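Side-chain contacts in TarM (Staphylococcus aureus subsp. aureus 21178, PDB 4X7R), which belongs to the group 1 glycosyltransferases of the GT-B fold and holds uridine-5'-diphosphate in this model: residues D334-V339 with F352-E357; E341-K346 with D451-L456; K366-K371 with V377-Y382; E411-I414 with P418-A421. The protein carries 1 engineered substitution. All coordinates share one frame; numbering follows the deposited sequence.

Contact 1. Residues D334-V339 with F352-E357; sequences DLLIEV and FHIYGE. With UDP (uridine-5'-diphosphate), chain E.
Phe352, whose ring meets Leu336 across this contact, probably accepts a hydrogen bond at its backbone O from N of Phe378 on the neighbouring strand. The contact itself is purely apolar. Leu336 carries it, with CG anti to the backbone N (chi1 173°), a setting that sends its two methyls out to the strand. CD2 meets Ile354 tip to tip, 3.8 Å from CD1 of that residue. The other methyl, CD1, comes at the Phe352 ring obliquely, 4.1 Å from CD2. Ile337 starts off facing away from the strand, but its CG1 arm curls back, and its CD1 ends 3.7 Å from CD1 of Ile354. That one isoleucine methyl therefore sits against two residues on successive positions of the helix. Farther along the strand the character changes: Gly356 N lies 3.5 Å from O4 of uridine-5'-diphosphate, a near approach of the backbone to the uracil rather than a bond. The probable hydrogen-bond partner of the same N is Gly381 O. Helix segment 334-339 and strand segment 352-355 run antiparallel, their axes at 169°, as expected in the beta-alpha-beta unit that begins with strand 320-324. Phe352 and Ile354 also touch Val321 and His323 of that strand, while Ile337 and Ile354 reach Val377 on the other flank, and Val339 leans on helix 446-457.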
# COMPACT_ATOMS: atom_id res chain seq x y z
N ASP A 334 -0.63 14.53 14.87
CA ASP A 334 -0.10 15.59 15.74
C ASP A 334 -1.25 16.45 16.22
O ASP A 334 -1.27 16.80 17.40
CB ASP A 334 0.98 16.43 15.02
CG ASP A 334 0.53 17.15 13.76
OD1 ASP A 334 0.17 16.45 12.78
OD2 ASP A 334 0.59 18.39 13.73
N LEU A 335 -2.26 16.71 15.34
CA LEU A 335 -3.47 17.46 15.70
C LEU A 335 -4.37 16.64 16.61
O LEU A 335 -5.00 17.19 17.50
CB LEU A 335 -4.24 17.97 14.46
CG LEU A 335 -3.64 19.20 13.74
CD1 LEU A 335 -4.47 19.56 12.51
CD2 LEU A 335 -3.58 20.42 14.65
N LEU A 336 -4.36 15.30 16.43
CA LEU A 336 -5.10 14.36 17.27
C LEU A 336 -4.49 14.36 18.70
O LEU A 336 -5.26 14.36 19.66
CB LEU A 336 -5.12 12.95 16.65
CG LEU A 336 -5.70 11.81 17.51
CD1 LEU A 336 -7.13 12.11 17.95
CD2 LEU A 336 -5.62 10.49 16.79
N ILE A 337 -3.14 14.38 18.81
CA ILE A 337 -2.45 14.46 20.11
C ILE A 337 -2.79 15.79 20.80
O ILE A 337 -3.08 15.79 22.00
CB ILE A 337 -0.91 14.21 20.03
CG1 ILE A 337 -0.57 12.85 19.36
CG2 ILE A 337 -0.23 14.34 21.40
CD1 ILE A 337 -1.25 11.60 19.92
N GLU A 338 -2.82 16.91 20.02
CA GLU A 338 -3.21 18.24 20.52
C GLU A 338 -4.65 18.23 21.00
O GLU A 338 -4.96 18.87 22.01
CB GLU A 338 -2.99 19.32 19.46
CG GLU A 338 -1.53 19.74 19.31
CD GLU A 338 -1.22 20.69 18.17
OE1 GLU A 338 -1.97 21.68 17.99
OE2 GLU A 338 -0.21 20.46 17.47
N VAL A 339 -5.54 17.49 20.29
CA VAL A 339 -6.95 17.34 20.66
C VAL A 339 -7.06 16.51 21.95
O VAL A 339 -7.80 16.89 22.85
CB VAL A 339 -7.82 16.79 19.50
CG1 VAL A 339 -9.22 16.41 19.98
CG2 VAL A 339 -7.93 17.82 18.38
N PHE A 352 -7.34 7.17 24.38
CA PHE A 352 -7.15 7.30 22.94
C PHE A 352 -6.29 6.15 22.47
O PHE A 352 -5.13 6.02 22.89
CB PHE A 352 -6.56 8.67 22.56
CG PHE A 352 -7.49 9.86 22.71
CD1 PHE A 352 -7.77 10.39 23.96
CD2 PHE A 352 -8.07 10.45 21.60
CE1 PHE A 352 -8.64 11.48 24.10
CE2 PHE A 352 -8.94 11.55 21.74
CZ PHE A 352 -9.22 12.05 22.99
N HIS A 353 -6.88 5.26 21.63
CA HIS A 353 -6.22 4.09 21.06
C HIS A 353 -5.88 4.38 19.62
O HIS A 353 -6.78 4.50 18.78
CB HIS A 353 -7.14 2.85 21.14
CG HIS A 353 -7.32 2.28 22.51
ND1 HIS A 353 -7.81 1.00 22.69
CD2 HIS A 353 -7.10 2.83 23.73
CE1 HIS A 353 -7.87 0.82 24.00
NE2 HIS A 353 -7.45 1.89 24.66
N ILE A 354 -4.57 4.49 19.32
CA ILE A 354 -4.10 4.80 17.98
C ILE A 354 -3.41 3.59 17.37
O ILE A 354 -2.34 3.19 17.84
CB ILE A 354 -3.23 6.10 17.95
CG1 ILE A 354 -3.94 7.28 18.69
CG2 ILE A 354 -2.86 6.49 16.51
CD1 ILE A 354 -3.12 8.53 18.88
N TYR A 355 -4.02 3.01 16.32
CA TYR A 355 -3.49 1.85 15.61
C TYR A 355 -2.83 2.23 14.31
O TYR A 355 -3.27 3.17 13.64
CB TYR A 355 -4.59 0.81 15.35
CG TYR A 355 -5.06 0.08 16.58
CD1 TYR A 355 -6.07 0.59 17.39
CD2 TYR A 355 -4.50 -1.15 16.94
CE1 TYR A 355 -6.51 -0.09 18.52
CE2 TYR A 355 -4.94 -1.85 18.07
CZ TYR A 355 -5.94 -1.30 18.86
OH TYR A 355 -6.38 -1.97 19.96
N GLY A 356 -1.82 1.45 13.93
CA GLY A 356 -1.09 1.62 12.68
C GLY A 356 0.39 1.81 12.87
O GLY A 356 0.89 1.81 14.00
N GLU A 357 1.11 1.96 11.75
CA GLU A 357 2.56 2.18 11.69
C GLU A 357 2.84 3.17 10.57
O GLU A 357 2.03 3.30 9.64
CB GLU A 357 3.32 0.88 11.42
CG GLU A 357 3.15 -0.19 12.48
CD GLU A 357 3.71 -1.53 12.07
OE1 GLU A 357 3.90 -1.78 10.86
OE2 GLU A 357 3.96 -2.35 12.99
N1 UDP E . -5.78 -0.43 8.41
C2 UDP E . -5.73 -1.63 9.09
N3 UDP E . -4.96 -1.62 10.23
C4 UDP E . -4.23 -0.57 10.73
C5 UDP E . -4.29 0.64 9.94
C6 UDP E . -5.05 0.67 8.83
O2 UDP E . -6.32 -2.64 8.72
O4 UDP E . -3.62 -0.71 11.81
C1' UDP E . -6.75 -0.34 7.29
C2' UDP E . -8.12 0.18 7.69
O2' UDP E . -8.95 -0.87 8.18
C3' UDP E . -8.64 0.74 6.36
C4' UDP E . -7.37 1.24 5.68
O4' UDP E . -6.26 0.56 6.32
O3' UDP E . -9.38 -0.16 5.54
C5' UDP E . -7.16 2.73 5.75
O5' UDP E . -8.10 3.32 4.81
PA UDP E . -8.35 4.89 4.60
O1A UDP E . -9.12 5.08 3.35
O2A UDP E . -9.11 5.43 5.81
O3A UDP E . -6.95 5.59 4.49
PB UDP E . -5.65 5.32 3.59
O1B UDP E . -6.07 4.86 2.22
O2B UDP E . -4.77 4.25 4.24
O3B UDP E . -4.89 6.62 3.44

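Contact 2. Residues E341-K346 with D451-L456; sequences ELVVKK and DKILQL
Val343 lays its CG1 methyl over the end of Leu454, 3.7 Å from CD2, and the two side chains slide past each other in opposite directions. CG1 stands anti to the backbone N (chi1 -178°), on the side where Leu454 comes in, and it touches CG of that leucine as well as the methyl. Leu454 CD2 reaches far enough to lie 3.7 Å from the backbone O of Val343, so the leucine is pressed against the helix backbone and not just against a side chain. Ile453 comes in at about a right angle to the valine. Its CG2 branch fits beside both valine methyls, 3.9 Å from CG1 and 4.0 Å from CG2. The other leucine methyl, Leu454 CD1, rests on the aliphatic part of Lys346, 4.0 Å from CB, with CD next to it. The bend of that lysine at chi3 (91°) turns its amino end toward Asp451, but NZ stops 5.0 Å short of OD1. This is too far for a salt bridge, though the opposite charges may still attract at this solvent-exposed border. The axes of helix segments 341-346 and 451-456 come within 9.6 Å and cross at -46°, an ordinary spacing for helices packed through aliphatic side chains. Both helices lie on the same face of the parallel sheet in the C-terminal half of the GT-B fold: Ile453 goes on to touch Leu395 and Val397 of strand 395-398, and Val343 also packs on Val350, just ahead of strand 351-355.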
# COMPACT_ATOMS: atom_id res chain seq x y z
N GLU A 341 -4.88 16.15 24.37
CA GLU A 341 -4.44 17.03 25.46
C GLU A 341 -5.61 17.87 26.02
O GLU A 341 -5.75 17.95 27.24
CB GLU A 341 -3.29 17.95 24.99
CG GLU A 341 -2.67 18.80 26.10
CD GLU A 341 -1.52 19.69 25.68
OE1 GLU A 341 -1.65 20.39 24.65
OE2 GLU A 341 -0.50 19.72 26.41
N LEU A 342 -6.44 18.45 25.13
CA LEU A 342 -7.61 19.27 25.50
C LEU A 342 -8.72 18.44 26.14
O LEU A 342 -9.28 18.86 27.15
CB LEU A 342 -8.16 20.03 24.28
CG LEU A 342 -7.26 21.08 23.64
CD1 LEU A 342 -7.78 21.49 22.28
CD2 LEU A 342 -7.13 22.32 24.53
N VAL A 343 -9.02 17.26 25.57
CA VAL A 343 -10.05 16.33 26.05
C VAL A 343 -9.65 15.80 27.45
O VAL A 343 -10.47 15.86 28.37
CB VAL A 343 -10.34 15.19 25.03
CG1 VAL A 343 -11.45 14.27 25.52
CG2 VAL A 343 -10.72 15.75 23.66
N VAL A 344 -8.39 15.33 27.59
CA VAL A 344 -7.82 14.79 28.84
C VAL A 344 -7.77 15.85 29.96
O VAL A 344 -8.03 15.51 31.11
CB VAL A 344 -6.49 14.01 28.61
CG1 VAL A 344 -5.82 13.61 29.92
CG2 VAL A 344 -6.72 12.79 27.73
N LYS A 345 -7.49 17.13 29.62
CA LYS A 345 -7.47 18.22 30.61
C LYS A 345 -8.85 18.57 31.19
O LYS A 345 -8.92 19.16 32.27
CB LYS A 345 -6.70 19.47 30.12
CG LYS A 345 -5.18 19.30 30.14
CD LYS A 345 -4.42 20.62 30.14
CE LYS A 345 -4.04 21.08 31.54
NZ LYS A 345 -3.48 22.46 31.56
N LYS A 346 -9.95 18.18 30.50
CA LYS A 346 -11.33 18.38 30.98
C LYS A 346 -11.95 17.08 31.53
O LYS A 346 -12.91 17.13 32.30
CB LYS A 346 -12.24 19.00 29.91
CG LYS A 346 -12.21 20.53 29.90
CD LYS A 346 -13.38 21.14 29.12
CE LYS A 346 -14.59 21.40 29.98
NZ LYS A 346 -15.70 22.02 29.21
N ASP A 451 -14.45 19.54 22.14
CA ASP A 451 -15.78 19.75 22.71
C ASP A 451 -16.77 18.66 22.28
O ASP A 451 -17.52 18.16 23.11
CB ASP A 451 -16.34 21.14 22.32
CG ASP A 451 -15.79 22.31 23.11
OD1 ASP A 451 -15.20 22.08 24.21
OD2 ASP A 451 -15.96 23.47 22.66
N LYS A 452 -16.76 18.29 20.98
CA LYS A 452 -17.67 17.28 20.43
C LYS A 452 -17.33 15.87 20.90
O LYS A 452 -18.24 15.08 21.13
CB LYS A 452 -17.81 17.38 18.90
CG LYS A 452 -18.39 18.73 18.44
CD LYS A 452 -19.86 18.96 18.78
CE LYS A 452 -20.26 20.41 18.60
NZ LYS A 452 -20.28 20.83 17.18
N ILE A 453 -16.03 15.57 21.08
CA ILE A 453 -15.55 14.29 21.59
C ILE A 453 -16.06 14.16 23.03
O ILE A 453 -16.64 13.12 23.37
CB ILE A 453 -14.01 14.16 21.46
CG1 ILE A 453 -13.61 13.88 19.99
CG2 ILE A 453 -13.44 13.08 22.42
CD1 ILE A 453 -12.18 14.30 19.62
N LEU A 454 -15.91 15.24 23.85
CA LEU A 454 -16.34 15.29 25.24
C LEU A 454 -17.84 15.08 25.40
O LEU A 454 -18.24 14.27 26.23
CB LEU A 454 -15.87 16.58 25.93
CG LEU A 454 -14.40 16.63 26.31
CD1 LEU A 454 -13.92 18.06 26.42
CD2 LEU A 454 -14.13 15.86 27.59
N GLN A 455 -18.67 15.76 24.58
CA GLN A 455 -20.13 15.59 24.57
C GLN A 455 -20.46 14.12 24.29
O GLN A 455 -21.19 13.49 25.04
CB GLN A 455 -20.79 16.46 23.47
CG GLN A 455 -20.82 17.96 23.72
CD GLN A 455 -21.34 18.74 22.52
OE1 GLN A 455 -22.32 18.35 21.86
NE2 GLN A 455 -20.72 19.87 22.23
N LEU A 456 -19.85 13.56 23.23
CA LEU A 456 -20.06 12.19 22.79
C LEU A 456 -19.59 11.09 23.77
O LEU A 456 -20.38 10.19 24.05
CB LEU A 456 -19.52 12.00 21.36
CG LEU A 456 -20.40 11.30 20.30
CD1 LEU A 456 -21.85 11.70 20.39
CD2 LEU A 456 -19.89 11.59 18.89

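Contact 3. Residues K366-K371 with V377-Y382; sequences KMIEDK and VFLKGY. With UDP (uridine-5'-diphosphate), chain E.
Ile368 meets Leu379 and Val377 through the end of its longer branch. Its CD1 is pushed to 3.5 Å from CD1 of Leu379, tighter than usual for two methyls, and the same atom lies 3.7 Å from CG1 of Val377. The chi2 of the isoleucine, 146°, is also well off the staggered value, consistent with a crowded fit. Its other branch, CG2, settles against Val377, 4.0 Å from CB, so the two arms straddle that valine; the side chains cross at a slant. The contact closes the unit of strand 351-355, helix 361-370 and strand 377-381, a beta-alpha-beta crossover at one edge of the parallel sheet in a Rossmann-like domain. Beyond the last strand, Tyr382 lies with one face against the uracil of uridine-5'-diphosphate. The two ring planes are nearly parallel, with N3 of the nucleotide 3.4 Å above the tyrosine plane and displaced toward its rim, and O4 is 3.4 Å from CD1 of Tyr382. CG of the tyrosine anti to the backbone N (chi1 -168°) directs the ring to the nucleotide. In the next shell, the hydroxyl of Tyr382 is hydrogen-bonded to Lys15 O and Lys59 NZ, which pin the far end of the ring. Gly381, with its positive phi of 69°, turns the chain just before it. On the helix side, Ile368 is backed by Ile337 and Leu373, and Lys371 NZ makes a salt bridge to Glu341 OE1 on helix 333-346.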
# COMPACT_ATOMS: atom_id res chain seq x y z
N LYS A 366 7.12 10.60 21.05
CA LYS A 366 7.82 11.69 21.74
C LYS A 366 6.83 12.79 22.13
O LYS A 366 6.97 13.37 23.20
CB LYS A 366 8.89 12.29 20.81
CG LYS A 366 10.20 12.62 21.50
CD LYS A 366 11.35 12.60 20.51
CE LYS A 366 12.68 12.90 21.16
NZ LYS A 366 13.81 12.79 20.21
N MET A 367 5.84 13.07 21.26
CA MET A 367 4.81 14.09 21.45
C MET A 367 3.87 13.80 22.63
O MET A 367 3.52 14.72 23.37
CB MET A 367 4.02 14.28 20.16
CG MET A 367 3.35 15.61 20.06
SD MET A 367 2.55 15.77 18.45
CE MET A 367 1.64 17.28 18.72
N ILE A 368 3.47 12.52 22.81
CA ILE A 368 2.59 12.07 23.90
C ILE A 368 3.32 12.22 25.25
O ILE A 368 2.75 12.75 26.21
CB ILE A 368 2.09 10.62 23.65
CG1 ILE A 368 1.19 10.55 22.41
CG2 ILE A 368 1.37 10.04 24.86
CD1 ILE A 368 1.32 9.30 21.65
N GLU A 369 4.60 11.75 25.29
CA GLU A 369 5.50 11.79 26.46
C GLU A 369 5.74 13.24 26.91
O GLU A 369 5.53 13.55 28.09
CB GLU A 369 6.82 11.08 26.14
CG GLU A 369 6.68 9.58 25.93
CD GLU A 369 7.72 8.91 25.05
OE1 GLU A 369 8.90 9.33 25.09
OE2 GLU A 369 7.36 7.94 24.35
N ASP A 370 6.12 14.13 25.96
CA ASP A 370 6.36 15.56 26.19
C ASP A 370 5.14 16.28 26.73
O ASP A 370 5.29 17.25 27.47
CB ASP A 370 6.85 16.25 24.90
CG ASP A 370 8.29 15.93 24.49
OD1 ASP A 370 8.80 14.87 24.90
OD2 ASP A 370 8.87 16.73 23.73
N LYS A 371 3.93 15.82 26.36
CA LYS A 371 2.66 16.39 26.80
C LYS A 371 2.10 15.65 28.02
O LYS A 371 1.07 16.06 28.56
CB LYS A 371 1.66 16.43 25.64
CG LYS A 371 1.97 17.50 24.61
CD LYS A 371 1.08 17.40 23.38
CE LYS A 371 1.23 18.60 22.48
NZ LYS A 371 0.60 19.82 23.07
N VAL A 377 -3.09 8.17 26.11
CA VAL A 377 -2.91 7.96 24.67
C VAL A 377 -1.97 6.77 24.45
O VAL A 377 -0.85 6.77 24.96
CB VAL A 377 -2.44 9.25 23.96
CG1 VAL A 377 -2.30 9.03 22.46
CG2 VAL A 377 -3.40 10.41 24.24
N PHE A 378 -2.43 5.75 23.70
CA PHE A 378 -1.66 4.52 23.48
C PHE A 378 -1.46 4.13 22.02
O PHE A 378 -2.43 3.84 21.30
CB PHE A 378 -2.27 3.36 24.29
CG PHE A 378 -2.44 3.66 25.76
CD1 PHE A 378 -1.41 3.45 26.66
CD2 PHE A 378 -3.64 4.18 26.24
CE1 PHE A 378 -1.57 3.74 28.02
CE2 PHE A 378 -3.80 4.48 27.60
CZ PHE A 378 -2.76 4.26 28.48
N LEU A 379 -0.20 4.12 21.58
CA LEU A 379 0.22 3.73 20.24
C LEU A 379 0.23 2.19 20.23
O LEU A 379 1.20 1.55 20.65
CB LEU A 379 1.60 4.33 19.91
CG LEU A 379 1.64 5.61 19.05
CD1 LEU A 379 0.61 6.66 19.49
CD2 LEU A 379 3.03 6.21 19.05
N LYS A 380 -0.91 1.62 19.80
CA LYS A 380 -1.20 0.18 19.80
C LYS A 380 -0.67 -0.67 18.63
O LYS A 380 -0.95 -1.87 18.57
CB LYS A 380 -2.69 -0.07 20.10
CG LYS A 380 -3.11 0.42 21.48
CD LYS A 380 -4.41 -0.19 21.96
CE LYS A 380 -4.19 -1.32 22.94
NZ LYS A 380 -5.47 -1.83 23.49
N GLY A 381 0.12 -0.06 17.75
CA GLY A 381 0.69 -0.74 16.59
C GLY A 381 -0.33 -1.11 15.52
O GLY A 381 -1.52 -0.83 15.67
N TYR A 382 0.13 -1.76 14.44
CA TYR A 382 -0.74 -2.17 13.34
C TYR A 382 -1.71 -3.26 13.76
O TYR A 382 -1.34 -4.17 14.51
CB TYR A 382 0.08 -2.63 12.11
CG TYR A 382 -0.75 -2.78 10.85
CD1 TYR A 382 -0.94 -1.71 9.98
CD2 TYR A 382 -1.36 -3.99 10.54
CE1 TYR A 382 -1.71 -1.85 8.83
CE2 TYR A 382 -2.14 -4.14 9.40
CZ TYR A 382 -2.32 -3.06 8.55
OH TYR A 382 -3.08 -3.20 7.42
N1 UDP E . -5.78 -0.43 8.41
C2 UDP E . -5.73 -1.63 9.09
N3 UDP E . -4.96 -1.62 10.23
C4 UDP E . -4.23 -0.57 10.73
C5 UDP E . -4.29 0.64 9.94
C6 UDP E . -5.05 0.67 8.83
O2 UDP E . -6.32 -2.64 8.72
O4 UDP E . -3.62 -0.71 11.81
C1' UDP E . -6.75 -0.34 7.29
C2' UDP E . -8.12 0.18 7.69
O2' UDP E . -8.95 -0.87 8.18
C3' UDP E . -8.64 0.74 6.36
C4' UDP E . -7.37 1.24 5.68
O4' UDP E . -6.26 0.56 6.32
O3' UDP E . -9.38 -0.16 5.54
C5' UDP E . -7.16 2.73 5.75
O5' UDP E . -8.10 3.32 4.81
PA UDP E . -8.35 4.89 4.60
O1A UDP E . -9.12 5.08 3.35
O2A UDP E . -9.11 5.43 5.81
O3A UDP E . -6.95 5.59 4.49
PB UDP E . -5.65 5.32 3.59
O1B UDP E . -6.07 4.86 2.22
O2B UDP E . -4.77 4.25 4.24
O3B UDP E . -4.89 6.62 3.44

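Contact 4. Residues E411-I414 with P418-A421; sequences EAMI and PVVA. With UDP (uridine-5'-diphosphate), chain E.
Met413 and Ala412 close on a single methyl of Val419, CG2, and this is the tight, buried part of the contact. Met413 touches it with CG at 3.9 Å, its chain running at about a right angle to the valine; Ala412 CB adds a lighter touch at 4.2 Å. CG2 takes up that position because it stands anti to the carbonyl carbon of Val419, with CG1 anti to the backbone N (chi1 -178°). The methionine chain bends at chi3 (71°), and the side chain also touches Ala470 and Ile474 of helix 460-477. Ala412 is backed by Val396 of the neighbouring strand. The looser part of the contact is at Glu411. This residue is partly exposed, takes no part in the packing, and stretches its extended chain out to the ribose of uridine-5'-diphosphate. Both carboxylate oxygens are used: OE1 accepts a hydrogen bond from O2' at 2.7 Å, and OE2 one from O3' at 2.5 Å, so short that its exact length should not be pressed. Two bonds to adjacent hydroxyls would limit rotation of both the sugar and the carboxylate. Leu407 N and Ser408 N, at the start of the same helix, bind the nucleotide too. Packing on strand 419-422 thus seats a helix that presents Glu411 to the ligand, and Glu411 is the second glutamate of the EX7E motif, which in GT-B glycosyltransferases typically grasps the ribose in this way.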
# COMPACT_ATOMS: atom_id res chain seq x y z
N GLU A 411 -15.71 2.44 7.87
CA GLU A 411 -15.64 1.18 8.62
C GLU A 411 -16.17 1.36 10.05
O GLU A 411 -16.96 0.54 10.49
CB GLU A 411 -14.21 0.62 8.65
CG GLU A 411 -13.76 0.03 7.32
CD GLU A 411 -12.27 -0.23 7.20
OE1 GLU A 411 -11.60 -0.31 8.25
OE2 GLU A 411 -11.78 -0.32 6.06
N ALA A 412 -15.78 2.46 10.72
CA ALA A 412 -16.23 2.80 12.07
C ALA A 412 -17.74 2.97 12.10
O ALA A 412 -18.40 2.47 13.01
CB ALA A 412 -15.55 4.07 12.55
N MET A 413 -18.30 3.64 11.09
CA MET A 413 -19.74 3.87 10.97
C MET A 413 -20.49 2.56 10.77
O MET A 413 -21.56 2.38 11.36
CB MET A 413 -20.03 4.88 9.86
CG MET A 413 -19.63 6.29 10.26
SD MET A 413 -19.80 7.52 8.96
CE MET A 413 -21.57 7.63 8.86
N ILE A 414 -19.90 1.62 9.99
CA ILE A 414 -20.48 0.27 9.80
C ILE A 414 -20.55 -0.47 11.17
O ILE A 414 -21.56 -1.10 11.47
CB ILE A 414 -19.73 -0.53 8.71
CG1 ILE A 414 -19.87 0.16 7.35
CG2 ILE A 414 -20.22 -2.00 8.63
CD1 ILE A 414 -18.79 -0.17 6.41
N PRO A 418 -19.62 6.26 15.94
CA PRO A 418 -19.72 7.56 15.26
C PRO A 418 -18.37 8.24 15.08
O PRO A 418 -17.45 8.03 15.86
CB PRO A 418 -20.68 8.37 16.14
CG PRO A 418 -20.60 7.73 17.50
CD PRO A 418 -20.25 6.28 17.29
N VAL A 419 -18.26 9.03 14.01
CA VAL A 419 -17.04 9.76 13.66
C VAL A 419 -17.16 11.25 13.98
O VAL A 419 -18.20 11.87 13.73
CB VAL A 419 -16.67 9.53 12.17
CG1 VAL A 419 -15.37 10.24 11.81
CG2 VAL A 419 -16.56 8.05 11.85
N VAL A 420 -16.07 11.81 14.55
CA VAL A 420 -15.83 13.23 14.78
C VAL A 420 -14.63 13.53 13.82
O VAL A 420 -13.52 13.04 14.01
CB VAL A 420 -15.57 13.58 16.27
CG1 VAL A 420 -15.43 15.09 16.44
CG2 VAL A 420 -16.72 13.07 17.15
N ALA A 421 -14.92 14.21 12.70
CA ALA A 421 -13.96 14.46 11.65
C ALA A 421 -13.88 15.90 11.20
O ALA A 421 -14.89 16.60 11.18
CB ALA A 421 -14.30 13.58 10.45
N1 UDP E . -5.78 -0.43 8.41
C2 UDP E . -5.73 -1.63 9.09
N3 UDP E . -4.96 -1.62 10.23
C4 UDP E . -4.23 -0.57 10.73
C5 UDP E . -4.29 0.64 9.94
C6 UDP E . -5.05 0.67 8.83
O2 UDP E . -6.32 -2.64 8.72
O4 UDP E . -3.62 -0.71 11.81
C1' UDP E . -6.75 -0.34 7.29
C2' UDP E . -8.12 0.18 7.69
O2' UDP E . -8.95 -0.87 8.18
C3' UDP E . -8.64 0.74 6.36
C4' UDP E . -7.37 1.24 5.68
O4' UDP E . -6.26 0.56 6.32
O3' UDP E . -9.38 -0.16 5.54
C5' UDP E . -7.16 2.73 5.75
O5' UDP E . -8.10 3.32 4.81
PA UDP E . -8.35 4.89 4.60
O1A UDP E . -9.12 5.08 3.35
O2A UDP E . -9.11 5.43 5.81
O3A UDP E . -6.95 5.59 4.49
PB UDP E . -5.65 5.32 3.59
O1B UDP E . -6.07 4.86 2.22
O2B UDP E . -4.77 4.25 4.24
O3B UDP E . -4.89 6.62 3.44

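In the fold
All four contacts belong to the C-terminal Rossmann-like half of the GT-B fold and gather about its six-stranded parallel sheet. Contacts 1 and 3, with centres about 7 Å apart, follow one another along the chain on adjacent strands; contact 4 comes later, its centre about 22 Å from that of contact 3. Contact 2 pairs the far end of the helix used in contact 1 with a helix about 105 residues on, so contacts 3 and 4 are nested within its loop. Helices 361-370, 333-346 and 446-457 share one face of the sheet, whereas helix 407-414 lies on the other. Contacts 1, 3 and 4 each deliver residues to the uridine-5'-diphosphate pocket; contact 2 lies farther out.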